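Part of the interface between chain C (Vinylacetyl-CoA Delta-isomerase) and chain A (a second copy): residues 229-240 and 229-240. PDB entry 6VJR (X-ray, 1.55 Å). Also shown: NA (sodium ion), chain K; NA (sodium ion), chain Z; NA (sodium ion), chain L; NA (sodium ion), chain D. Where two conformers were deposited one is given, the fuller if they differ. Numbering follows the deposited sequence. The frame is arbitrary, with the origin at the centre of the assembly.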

# COMPACT_ATOMS: atom_id res chain seq x y z
N GLY C 229 -16.65 21.36 -20.69
CA GLY C 229 -16.45 19.96 -20.36
C GLY C 229 -17.55 19.47 -19.44
O GLY C 229 -17.98 20.18 -18.53
N ARG C 230 -18.04 18.24 -19.70
CA ARG C 230 -18.95 17.61 -18.76
C ARG C 230 -18.22 17.28 -17.44
O ARG C 230 -17.02 17.14 -17.37
CB ARG C 230 -19.61 16.35 -19.32
CG ARG C 230 -20.54 16.58 -20.49
CD ARG C 230 -21.53 15.45 -20.64
NE ARG C 230 -22.54 15.46 -19.58
CZ ARG C 230 -23.75 14.92 -19.67
NH1 ARG C 230 -24.09 14.22 -20.76
NH2 ARG C 230 -24.62 15.09 -18.71
N GLN C 231 -19.00 17.07 -16.41
CA GLN C 231 -18.51 16.51 -15.17
C GLN C 231 -19.48 15.43 -14.69
O GLN C 231 -20.67 15.51 -14.99
CB GLN C 231 -18.37 17.53 -14.05
CG GLN C 231 -17.41 18.65 -14.44
CD GLN C 231 -17.16 19.59 -13.29
OE1 GLN C 231 -18.04 19.84 -12.46
NE2 GLN C 231 -15.95 20.15 -13.24
N SER C 232 -18.95 14.46 -13.94
CA SER C 232 -19.81 13.51 -13.26
C SER C 232 -20.87 14.25 -12.45
O SER C 232 -20.55 15.13 -11.67
CB SER C 232 -18.98 12.61 -12.39
OG SER C 232 -19.83 11.72 -11.70
N CYS C 233 -22.14 13.90 -12.65
CA CYS C 233 -23.25 14.51 -11.92
C CYS C 233 -23.48 15.98 -12.26
O CYS C 233 -24.21 16.67 -11.53
CB CYS C 233 -23.19 14.31 -10.40
SG CYS C 233 -23.16 12.57 -9.92
N ASP C 234 -22.92 16.44 -13.39
CA ASP C 234 -23.01 17.85 -13.78
C ASP C 234 -24.43 18.42 -13.72
O ASP C 234 -24.70 19.51 -13.15
CB ASP C 234 -22.40 18.11 -15.15
CG ASP C 234 -22.71 17.15 -16.30
OD1 ASP C 234 -23.68 16.37 -16.19
OD2 ASP C 234 -21.95 17.17 -17.29
N THR C 235 -25.37 17.68 -14.31
CA THR C 235 -26.71 18.20 -14.53
C THR C 235 -27.54 18.22 -13.25
O THR C 235 -28.63 18.83 -13.25
CB THR C 235 -27.43 17.46 -15.65
OG1 THR C 235 -27.49 16.09 -15.31
CG2 THR C 235 -26.77 17.67 -17.00
N ARG C 236 -27.03 17.67 -12.14
CA ARG C 236 -27.76 17.85 -10.88
C ARG C 236 -27.89 19.33 -10.53
O ARG C 236 -28.85 19.75 -9.90
CB ARG C 236 -27.19 17.07 -9.69
CG ARG C 236 -27.22 15.56 -9.92
CD ARG C 236 -26.90 14.88 -8.64
NE ARG C 236 -26.80 13.44 -8.81
CZ ARG C 236 -26.50 12.61 -7.84
NH1 ARG C 236 -26.31 13.06 -6.62
NH2 ARG C 236 -26.38 11.34 -8.08
N SER C 237 -26.90 20.12 -10.94
CA SER C 237 -26.93 21.56 -10.72
C SER C 237 -28.12 22.23 -11.41
O SER C 237 -28.60 23.27 -10.98
CB SER C 237 -25.61 22.15 -11.18
OG SER C 237 -25.52 22.05 -12.60
N MET C 238 -28.58 21.62 -12.51
CA MET C 238 -29.65 22.17 -13.33
C MET C 238 -31.05 21.73 -12.86
O MET C 238 -32.04 22.24 -13.34
CB MET C 238 -29.42 21.77 -14.79
CG MET C 238 -28.14 22.40 -15.30
SD MET C 238 -27.53 21.74 -16.85
CE MET C 238 -28.77 22.44 -17.96
N GLU C 239 -31.09 20.77 -11.93
CA GLU C 239 -32.31 20.30 -11.32
C GLU C 239 -32.73 21.23 -10.18
O GLU C 239 -31.87 21.80 -9.49
CB GLU C 239 -32.12 18.94 -10.65
CG GLU C 239 -31.62 17.81 -11.54
CD GLU C 239 -31.18 16.55 -10.81
OE1 GLU C 239 -31.33 16.50 -9.53
OE2 GLU C 239 -30.69 15.62 -11.52
N GLU C 240 -34.04 21.33 -9.99
CA GLU C 240 -34.63 22.00 -8.85
C GLU C 240 -34.16 21.26 -7.61
O GLU C 240 -34.02 20.03 -7.64
CB GLU C 240 -36.16 22.01 -8.97
CG GLU C 240 -36.67 22.00 -10.42
CD GLU C 240 -36.94 20.66 -11.17
OE1 GLU C 240 -38.17 20.38 -11.28
OE2 GLU C 240 -36.01 19.93 -11.68
NA NA K . -28.00 9.16 -22.74
NA NA Z . -29.95 20.67 -8.01
NA NA L . -31.24 6.07 -22.74
NA NA D . -28.84 24.81 -9.18
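Chain A 229-240: GRQSCDTRSMEE

Chain A repeats the conformation of chain C and meets it through the same residues. Each stretch runs as an extended loop into a type II beta turn, Q231(C) to D234(C) and Q231(A) to D234(A), and then a 3-10 segment, 234-238. The turn closes with D234(A) N to Q231(A) O, 2.9 Å. The two copies are closest in register at their cysteines, with C233(C) CA and C233(A) CA 4.8 Å apart. Like residues meet in the middle, while R230(C) meets R236(A) and E239(A), and R230(A) meets R236(C) and E239(C). The contacts thus run in opposite order, as in a near-twofold pair, and the stretches bury 576 Å² in total.

At the centre each cysteine backbone amide faces the other's sulfur. C233(A) N to C233(C) SG and C233(C) N to C233(A) SG are both weak hydrogen bonds of 3.5 Å. Each amide is also weakly bonded to a water: C233(A) N to water 1 at 3.2 Å, C233(C) N to water 5 at 3.3 Å. S232(C) OG and S232(A) OG lie 3.1 Å apart, but the angle is poor for a hydrogen bond. Both hydroxyls are satisfied elsewhere in the structure.

R230(A) is held between two carboxylates. Within chain A, R230(A) NE reaches D234(A) OD2 at 2.9 Å and R230(A) NH2 reaches D234(A) OD1 at 3.0 Å. Across the contact, R230(A) NH1 bonds E239(C) OE1 at 2.8 Å and R230(A) NH2 bonds E239(C) OE2 at 2.9 Å, a two-pronged salt bridge in which the carboxylate lies at the guanidinium edge. R230(C) does the same with D234(C) and E239(A); R230(C) NH1 is 2.8 Å from E239(A) OE2.

R236(A) lies over one face of R230(C), and R236(C) over one face of R230(A). The R236(A) guanidinium stacks on that of R230(C), centres 4.1 Å apart and planes at 25°. R236(C) stacks likewise on R230(A). These are like charges, and the nearby carboxylates offset them. R236(A) NH2 makes a weak bond to Q231(C) O, 3.2 Å, and R236(C) NH2 to Q231(A) O, 3.2 Å. Water 5 accepts from R236(A) NE at 2.9 Å and donates to D234(C) OD1 at 2.8 Å. Water 1 joins R236(C) NE to D234(A) OD1 in the same way.

T235(C) OG1 and T235(A) OG1 are 3.5 Å apart. Waters 2, 3 and 4 each bridge these hydroxyls. Water 2 also donates to E239(A) OE1, and water 4 to E239(C) OE2, both at 2.6 Å.

Sodium K takes R236(A) O at 2.3 Å; sodium Z takes R236(C) O at 2.4 Å.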

# COMPACT_ATOMS: atom_id res chain seq x y z
N GLY A 229 -33.28 4.33 -5.72
CA GLY A 229 -32.07 5.05 -5.39
C GLY A 229 -31.48 5.81 -6.58
O GLY A 229 -31.44 5.33 -7.69
N ARG A 230 -30.93 6.99 -6.31
CA ARG A 230 -30.15 7.70 -7.32
C ARG A 230 -28.82 6.98 -7.52
O ARG A 230 -28.40 6.19 -6.68
CB ARG A 230 -29.86 9.13 -6.89
CG ARG A 230 -31.07 10.05 -6.90
CD ARG A 230 -30.67 11.49 -7.06
NE ARG A 230 -30.27 11.76 -8.44
CZ ARG A 230 -30.41 12.93 -9.04
NH1 ARG A 230 -30.76 14.02 -8.34
NH2 ARG A 230 -30.09 13.05 -10.32
N GLN A 231 -28.16 7.27 -8.62
CA GLN A 231 -26.81 6.82 -8.87
C GLN A 231 -26.05 8.02 -9.45
O GLN A 231 -26.66 8.87 -10.12
CB GLN A 231 -26.74 5.66 -9.85
CG GLN A 231 -27.45 4.42 -9.37
CD GLN A 231 -27.22 3.22 -10.26
OE1 GLN A 231 -27.07 3.36 -11.48
NE2 GLN A 231 -27.13 2.04 -9.66
N SER A 232 -24.73 8.02 -9.24
CA SER A 232 -23.84 8.95 -9.93
C SER A 232 -24.12 8.93 -11.44
O SER A 232 -24.09 7.88 -12.03
CB SER A 232 -22.40 8.68 -9.64
OG SER A 232 -21.62 9.64 -10.33
N CYS A 233 -24.44 10.08 -12.05
CA CYS A 233 -24.67 10.18 -13.49
C CYS A 233 -25.94 9.46 -13.95
O CYS A 233 -26.11 9.23 -15.17
CB CYS A 233 -23.46 9.72 -14.33
SG CYS A 233 -21.98 10.68 -14.02
N ASP A 234 -26.87 9.18 -13.02
CA ASP A 234 -28.08 8.42 -13.33
C ASP A 234 -28.81 9.00 -14.55
O ASP A 234 -29.21 8.27 -15.46
CB ASP A 234 -28.99 8.32 -12.12
CG ASP A 234 -29.26 9.59 -11.29
OD1 ASP A 234 -28.93 10.72 -11.76
OD2 ASP A 234 -29.72 9.44 -10.14
N THR A 235 -29.00 10.31 -14.55
CA THR A 235 -29.88 10.94 -15.52
C THR A 235 -29.29 11.02 -16.91
O THR A 235 -30.03 11.34 -17.85
CB THR A 235 -30.40 12.28 -15.03
OG1 THR A 235 -29.26 13.10 -14.84
CG2 THR A 235 -31.29 12.14 -13.80
N ARG A 236 -28.00 10.65 -17.10
CA ARG A 236 -27.51 10.59 -18.46
C ARG A 236 -28.31 9.59 -19.28
O ARG A 236 -28.42 9.72 -20.52
CB ARG A 236 -26.03 10.22 -18.50
CG ARG A 236 -25.18 11.35 -17.93
CD ARG A 236 -23.74 11.12 -18.16
NE ARG A 236 -22.86 12.10 -17.51
CZ ARG A 236 -21.55 12.13 -17.63
NH1 ARG A 236 -20.95 11.29 -18.42
NH2 ARG A 236 -20.81 13.02 -16.94
N SER A 237 -28.79 8.55 -18.60
CA SER A 237 -29.60 7.53 -19.23
C SER A 237 -30.84 8.13 -19.90
O SER A 237 -31.33 7.57 -20.87
CB SER A 237 -30.02 6.47 -18.23
OG SER A 237 -30.87 7.02 -17.23
N MET A 238 -31.39 9.20 -19.31
CA MET A 238 -32.62 9.83 -19.73
C MET A 238 -32.39 10.89 -20.81
O MET A 238 -33.36 11.42 -21.34
CB MET A 238 -33.33 10.45 -18.53
CG MET A 238 -33.70 9.38 -17.52
SD MET A 238 -34.13 9.96 -15.87
CE MET A 238 -35.58 10.96 -16.21
N GLU A 239 -31.12 11.22 -21.08
CA GLU A 239 -30.77 12.16 -22.13
C GLU A 239 -30.71 11.40 -23.45
O GLU A 239 -30.32 10.24 -23.48
CB GLU A 239 -29.38 12.78 -21.94
CG GLU A 239 -29.12 13.47 -20.60
CD GLU A 239 -27.62 13.70 -20.34
OE1 GLU A 239 -27.32 14.21 -19.21
OE2 GLU A 239 -26.76 13.38 -21.26
N GLU A 240 -31.08 12.08 -24.53
CA GLU A 240 -30.89 11.54 -25.86
C GLU A 240 -29.39 11.40 -26.08
O GLU A 240 -28.57 12.20 -25.59
CB GLU A 240 -31.50 12.41 -26.96
CG GLU A 240 -33.00 12.57 -26.78
CD GLU A 240 -33.84 11.62 -27.61
OE1 GLU A 240 -33.60 10.39 -27.53
OE2 GLU A 240 -34.72 12.11 -28.37
O HOH W 1 -26.73 12.32 -11.53
O HOH W 2 -28.87 14.79 -17.27
O HOH W 3 -26.50 13.72 -13.99
O HOH W 4 -30.19 15.60 -14.03
O HOH W 5 -23.94 13.73 -15.38
O HOH W 6 -26.73 11.32 -23.11
O HOH W 7 -29.02 7.07 -23.01
O HOH W 8 -31.26 4.09 -21.21
O HOH W 9 -30.52 4.31 -24.54
O HOH W 10 -33.00 5.45 -23.54